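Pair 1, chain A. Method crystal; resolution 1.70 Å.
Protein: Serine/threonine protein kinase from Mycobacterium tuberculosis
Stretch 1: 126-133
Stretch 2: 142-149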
# COMPACT_ATOMS: atom_id res chain seq x y z
N THR A 126 -7.97 -15.63 12.70
CA THR A 126 -8.49 -14.32 13.08
C THR A 126 -7.51 -13.53 13.94
O THR A 126 -6.99 -14.04 14.93
CB THR A 126 -9.81 -14.47 13.85
OG1 THR A 126 -10.78 -15.08 12.99
CG2 THR A 126 -10.31 -13.12 14.29
N TYR A 127 -7.26 -12.28 13.56
CA TYR A 127 -6.39 -11.42 14.34
C TYR A 127 -6.93 -10.01 14.42
O TYR A 127 -7.71 -9.58 13.58
CB TYR A 127 -4.97 -11.44 13.78
CG TYR A 127 -4.27 -12.77 13.97
CD1 TYR A 127 -3.64 -13.07 15.18
CD2 TYR A 127 -4.25 -13.72 12.97
CE1 TYR A 127 -3.00 -14.28 15.37
CE2 TYR A 127 -3.62 -14.95 13.15
CZ TYR A 127 -2.99 -15.22 14.35
OH TYR A 127 -2.36 -16.43 14.55
N ARG A 128 -6.54 -9.29 15.47
CA ARG A 128 -7.04 -7.94 15.66
C ARG A 128 -5.94 -6.95 15.32
O ARG A 128 -4.77 -7.19 15.60
CB ARG A 128 -7.55 -7.76 17.09
CG ARG A 128 -8.78 -8.63 17.38
CD ARG A 128 -9.17 -8.60 18.85
NE ARG A 128 -9.53 -7.27 19.29
CZ ARG A 128 -10.76 -6.76 19.21
NH1 ARG A 128 -11.75 -7.49 18.72
NH2 ARG A 128 -10.99 -5.53 19.65
N TRP A 129 -6.32 -5.85 14.67
CA TRP A 129 -5.37 -4.80 14.29
C TRP A 129 -5.90 -3.45 14.73
O TRP A 129 -7.09 -3.17 14.55
CB TRP A 129 -5.16 -4.79 12.78
CG TRP A 129 -4.38 -5.94 12.24
CD1 TRP A 129 -4.83 -7.22 12.05
CD2 TRP A 129 -3.02 -5.92 11.80
NE1 TRP A 129 -3.82 -7.99 11.51
CE2 TRP A 129 -2.70 -7.22 11.36
CE3 TRP A 129 -2.03 -4.92 11.74
CZ2 TRP A 129 -1.44 -7.55 10.86
CZ3 TRP A 129 -0.77 -5.26 11.24
CH2 TRP A 129 -0.49 -6.56 10.81
N THR A 130 -5.02 -2.60 15.26
CA THR A 130 -5.42 -1.29 15.77
C THR A 130 -4.84 -0.17 14.90
O THR A 130 -3.64 -0.13 14.69
CB THR A 130 -4.90 -1.09 17.21
OG1 THR A 130 -5.37 -2.16 18.05
CG2 THR A 130 -5.38 0.23 17.76
N PHE A 131 -5.70 0.72 14.40
CA PHE A 131 -5.25 1.86 13.59
C PHE A 131 -4.90 3.06 14.47
O PHE A 131 -5.60 3.36 15.44
CB PHE A 131 -6.34 2.29 12.62
CG PHE A 131 -6.64 1.28 11.56
CD1 PHE A 131 -5.81 1.16 10.45
CD2 PHE A 131 -7.75 0.46 11.66
CE1 PHE A 131 -6.08 0.23 9.46
CE2 PHE A 131 -8.03 -0.47 10.66
CZ PHE A 131 -7.19 -0.58 9.57
N ALA A 132 -3.83 3.75 14.10
CA ALA A 132 -3.52 5.06 14.67
C ALA A 132 -4.35 6.11 13.93
O ALA A 132 -5.33 5.78 13.27
CB ALA A 132 -2.03 5.35 14.53
N ASP A 133 -3.97 7.37 14.04
CA ASP A 133 -4.66 8.40 13.28
C ASP A 133 -4.11 8.50 11.85
O ASP A 133 -2.96 8.14 11.59
CB ASP A 133 -4.61 9.76 13.98
CG ASP A 133 -5.65 9.89 15.09
OD1 ASP A 133 -6.50 8.98 15.23
OD2 ASP A 133 -5.63 10.91 15.81
N THR A 142 -1.37 8.49 5.11
CA THR A 142 -0.70 7.36 5.74
C THR A 142 -1.43 6.99 7.02
O THR A 142 -2.10 7.82 7.63
CB THR A 142 0.78 7.65 6.11
OG1 THR A 142 0.84 8.68 7.09
CG2 THR A 142 1.58 8.06 4.87
N VAL A 143 -1.29 5.74 7.43
CA VAL A 143 -1.81 5.31 8.72
C VAL A 143 -1.03 4.10 9.17
O VAL A 143 -0.66 3.26 8.35
CB VAL A 143 -3.34 5.00 8.68
CG1 VAL A 143 -3.63 3.79 7.79
CG2 VAL A 143 -3.90 4.78 10.09
N ILE A 144 -0.75 4.02 10.47
CA ILE A 144 -0.05 2.87 11.04
C ILE A 144 -1.05 1.95 11.73
O ILE A 144 -1.90 2.40 12.48
CB ILE A 144 1.04 3.33 12.02
CG1 ILE A 144 2.16 4.03 11.25
CG2 ILE A 144 1.61 2.15 12.78
CD1 ILE A 144 3.15 4.73 12.16
N ASP A 145 -0.96 0.66 11.43
CA ASP A 145 -1.80 -0.31 12.13
C ASP A 145 -0.92 -1.30 12.88
O ASP A 145 0.16 -1.65 12.43
CB ASP A 145 -2.75 -1.03 11.18
CG ASP A 145 -2.10 -1.38 9.88
OD1 ASP A 145 -0.95 -1.86 9.91
OD2 ASP A 145 -2.73 -1.16 8.82
N THR A 146 -1.40 -1.74 14.03
CA THR A 146 -0.58 -2.52 14.94
C THR A 146 -1.27 -3.84 15.22
O THR A 146 -2.44 -3.85 15.62
CB THR A 146 -0.39 -1.76 16.26
OG1 THR A 146 0.20 -0.48 15.99
CG2 THR A 146 0.48 -2.55 17.23
N GLN A 147 -0.57 -4.95 15.01
CA GLN A 147 -1.17 -6.26 15.23
C GLN A 147 -1.15 -6.59 16.72
O GLN A 147 -0.14 -6.40 17.40
CB GLN A 147 -0.45 -7.36 14.44
CG GLN A 147 -1.00 -8.76 14.76
CD GLN A 147 -0.49 -9.86 13.83
OE1 GLN A 147 0.60 -9.77 13.27
NE2 GLN A 147 -1.30 -10.90 13.65
N GLU A 148 -2.27 -7.08 17.24
CA GLU A 148 -2.35 -7.43 18.67
C GLU A 148 -1.25 -8.40 19.12
O GLU A 148 -0.67 -9.13 18.30
CB GLU A 148 -3.73 -8.01 19.01
CG GLU A 148 -3.92 -9.45 18.55
CD GLU A 148 -5.29 -10.01 18.92
OE1 GLU A 148 -5.78 -9.67 20.02
OE2 GLU A 148 -5.86 -10.77 18.11
N GLY A 149 -0.95 -8.41 20.41
CA GLY A 149 0.09 -9.29 20.93
C GLY A 149 1.38 -8.57 21.30
O GLY A 149 1.55 -7.39 21.00
O HOH W 1 -8.26 -12.35 17.26
O HOH W 2 -1.24 1.74 15.40
O HOH W 3 -3.61 -4.16 18.30
O HOH W 4 -0.58 6.89 11.58

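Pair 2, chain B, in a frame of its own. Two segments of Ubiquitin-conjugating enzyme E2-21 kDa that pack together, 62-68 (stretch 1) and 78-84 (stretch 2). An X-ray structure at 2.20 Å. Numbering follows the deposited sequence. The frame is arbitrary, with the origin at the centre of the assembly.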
# COMPACT_ATOMS: atom_id res chain seq x y z
N LEU B 62 9.13 0.93 3.26
CA LEU B 62 8.23 1.50 2.26
C LEU B 62 7.68 0.45 1.29
O LEU B 62 8.37 -0.51 0.93
CB LEU B 62 8.95 2.59 1.47
CG LEU B 62 9.60 3.72 2.27
CD1 LEU B 62 10.39 4.64 1.35
CD2 LEU B 62 8.55 4.51 3.03
N TRP B 63 6.43 0.64 0.87
CA TRP B 63 5.82 -0.20 -0.15
C TRP B 63 5.17 0.64 -1.25
O TRP B 63 4.70 1.75 -1.01
CB TRP B 63 4.77 -1.13 0.46
CG TRP B 63 5.36 -2.33 1.11
CD1 TRP B 63 5.62 -3.54 0.53
CD2 TRP B 63 5.76 -2.44 2.48
NE1 TRP B 63 6.15 -4.40 1.46
CE2 TRP B 63 6.25 -3.75 2.66
CE3 TRP B 63 5.75 -1.57 3.57
CZ2 TRP B 63 6.73 -4.21 3.89
CZ3 TRP B 63 6.23 -2.02 4.79
CH2 TRP B 63 6.71 -3.33 4.94
N LYS B 64 5.15 0.08 -2.46
CA LYS B 64 4.54 0.74 -3.61
C LYS B 64 3.16 0.16 -3.87
O LYS B 64 2.92 -1.03 -3.65
CB LYS B 64 5.43 0.58 -4.84
CG LYS B 64 5.53 1.82 -5.72
CD LYS B 64 6.97 2.04 -6.18
CE LYS B 64 7.13 3.29 -7.02
NZ LYS B 64 6.39 3.20 -8.31
N LEU B 65 2.26 1.01 -4.34
CA LEU B 65 0.88 0.61 -4.60
C LEU B 65 0.46 1.05 -5.99
O LEU B 65 0.92 2.08 -6.49
CB LEU B 65 -0.06 1.23 -3.57
CG LEU B 65 0.10 0.92 -2.08
CD1 LEU B 65 -0.84 1.80 -1.29
CD2 LEU B 65 -0.18 -0.54 -1.79
N GLU B 66 -0.42 0.26 -6.59
CA GLU B 66 -1.07 0.64 -7.83
C GLU B 66 -2.58 0.71 -7.61
O GLU B 66 -3.18 -0.18 -6.98
CB GLU B 66 -0.73 -0.35 -8.95
CG GLU B 66 -1.43 -0.06 -10.26
CD GLU B 66 -0.99 -0.98 -11.37
OE1 GLU B 66 0.20 -1.36 -11.40
OE2 GLU B 66 -1.84 -1.34 -12.22
N ILE B 67 -3.19 1.78 -8.13
CA ILE B 67 -4.59 2.08 -7.89
C ILE B 67 -5.35 2.27 -9.20
O ILE B 67 -5.00 3.12 -10.01
CB ILE B 67 -4.75 3.34 -7.04
CG1 ILE B 67 -3.97 3.21 -5.73
CG2 ILE B 67 -6.22 3.61 -6.76
CD1 ILE B 67 -3.36 4.50 -5.26
N ASP B 68 -6.39 1.47 -9.40
CA ASP B 68 -7.24 1.59 -10.57
C ASP B 68 -8.58 2.21 -10.18
O ASP B 68 -9.24 1.75 -9.24
CB ASP B 68 -7.44 0.22 -11.22
CG ASP B 68 -6.14 -0.39 -11.72
OD1 ASP B 68 -5.08 -0.08 -11.15
OD2 ASP B 68 -6.18 -1.17 -12.70
N PRO B 78 -11.94 2.52 -5.32
CA PRO B 78 -10.80 2.15 -6.17
C PRO B 78 -10.37 0.71 -5.92
O PRO B 78 -10.54 0.21 -4.81
CB PRO B 78 -9.70 3.12 -5.75
CG PRO B 78 -10.39 4.22 -5.00
CD PRO B 78 -11.58 3.58 -4.36
N LYS B 79 -9.83 0.05 -6.94
CA LYS B 79 -9.20 -1.25 -6.75
C LYS B 79 -7.72 -1.02 -6.52
O LYS B 79 -7.07 -0.30 -7.27
CB LYS B 79 -9.44 -2.17 -7.95
CG LYS B 79 -10.86 -2.68 -8.07
CD LYS B 79 -11.02 -3.61 -9.27
CE LYS B 79 -12.48 -3.94 -9.53
NZ LYS B 79 -12.69 -4.49 -10.90
N ILE B 80 -7.17 -1.63 -5.47
CA ILE B 80 -5.81 -1.32 -5.08
C ILE B 80 -4.99 -2.59 -4.88
O ILE B 80 -5.49 -3.58 -4.34
CB ILE B 80 -5.79 -0.46 -3.79
CG1 ILE B 80 -6.57 0.83 -4.04
CG2 ILE B 80 -4.37 -0.16 -3.36
CD1 ILE B 80 -6.60 1.79 -2.87
N LYS B 81 -3.74 -2.57 -5.34
CA LYS B 81 -2.86 -3.71 -5.14
C LYS B 81 -1.44 -3.26 -4.76
O LYS B 81 -1.01 -2.17 -5.13
CB LYS B 81 -2.81 -4.59 -6.39
CG LYS B 81 -2.03 -3.99 -7.56
CD LYS B 81 -1.87 -4.98 -8.71
CE LYS B 81 -1.00 -4.40 -9.82
NZ LYS B 81 -0.88 -5.32 -10.98
N PHE B 82 -0.73 -4.11 -4.02
CA PHE B 82 0.69 -3.90 -3.77
C PHE B 82 1.51 -4.29 -5.00
O PHE B 82 1.17 -5.23 -5.72
CB PHE B 82 1.16 -4.72 -2.57
CG PHE B 82 0.75 -4.14 -1.25
CD1 PHE B 82 -0.49 -4.43 -0.69
CD2 PHE B 82 1.60 -3.28 -0.56
CE1 PHE B 82 -0.86 -3.89 0.52
CE2 PHE B 82 1.23 -2.73 0.65
CZ PHE B 82 -0.01 -3.04 1.20
N VAL B 83 2.58 -3.54 -5.24
CA VAL B 83 3.51 -3.87 -6.32
C VAL B 83 4.46 -4.98 -5.86
O VAL B 83 5.32 -4.77 -5.01
CB VAL B 83 4.33 -2.65 -6.76
CG1 VAL B 83 5.37 -3.05 -7.80
CG2 VAL B 83 3.41 -1.56 -7.30
N VAL B 84 4.28 -6.17 -6.44
CA VAL B 84 5.06 -7.35 -6.08
C VAL B 84 5.85 -7.86 -7.29
O VAL B 84 5.28 -8.08 -8.35
CB VAL B 84 4.14 -8.48 -5.55
CG1 VAL B 84 4.94 -9.75 -5.31
CG2 VAL B 84 3.43 -8.03 -4.27
O HOH W 5 5.96 -2.78 -2.99

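Both pairs are two antiparallel strands joined edge to edge. The strand directions differ by 149° in pair 1 and 155° in pair 2. Fourteen central residues superpose with an RMSD of 0.6 Å.

The register is the same. Trp A129 faces Gln A147 as Leu B65 faces Phe B82, both as non-hydrogen-bonded pairs. Thr A130 and Thr A146 match Glu B66 and Lys B81, both hydrogen-bonded pairs. Phe A131 and Asp A145 match Ile B67 and Ile B80.

The backbone ladders agree over most of their length. In pair 1, Thr A130 N donates to Thr A146 O at 2.9 Å, and Thr A146 N returns a bond to Thr A130 O at 2.8 Å. In pair 2, Glu B66 N donates to Lys B81 O at 2.9 Å, and Lys B81 N to Glu B66 O at 3.0 Å. The next rung, Glu A148 N to Arg A128 O at 3.0 Å, has its match in Val B83 N to Lys B64 O, also 3.0 Å. The ladders differ at one rung: Lys B79 N donates to Asp B68 O at 2.9 Å, whereas the matched Ile A144 N donates to a water at 3.1 Å, and that water donates to Asp A133 O at 2.7 Å.

The face carrying Trp A129 and Gln A147 shows two ways to pack a ring. In pair 1 the ring is on the first strand. Gln A147 CB lies 3.6 Å from the centroid of the Trp A129 six-membered ring, almost on its normal. In pair 2 the ring is on the second strand. Leu B65 CD2 sits over the face of Phe B82, 3.6 Å from the ring centroid. Each is a CH-pi contact, with donor and ring exchanged between strands.

The neighbouring positions on this face differ in polarity. Phe A131 CE1 is 3.7 Å from Asp A145 OD2, so a carboxylate oxygen lies close to the ring. In pair 2, Ile B67 CG1 meets Ile B80 CG1 at 3.9 Å, an apolar contact.

On the other face, Thr A130 and Thr A146 carry short side chains, and a water lies beside them. It bridges Thr A130 OG1 and Thr A146 O, at 2.7 and 2.9 Å. Glu B66 and Lys B81 are longer. Glu B66 OE1 comes within 3.6 Å of Lys B81 CE, but stays 4.1 Å from Lys B81 NZ, beyond a salt bridge.

At the matched positions Glu A148 and Val B83, chemistry changes the contact. Glu A148 OE2 accepts a hydrogen bond from Arg A128 N at 3.1 Å. Val B83 has no polar side-chain atom; its CG2 packs against Lys B64 CB at 3.8 Å. There a water links Lys B64 N and Val B83 O, at 3.0 and 2.9 Å.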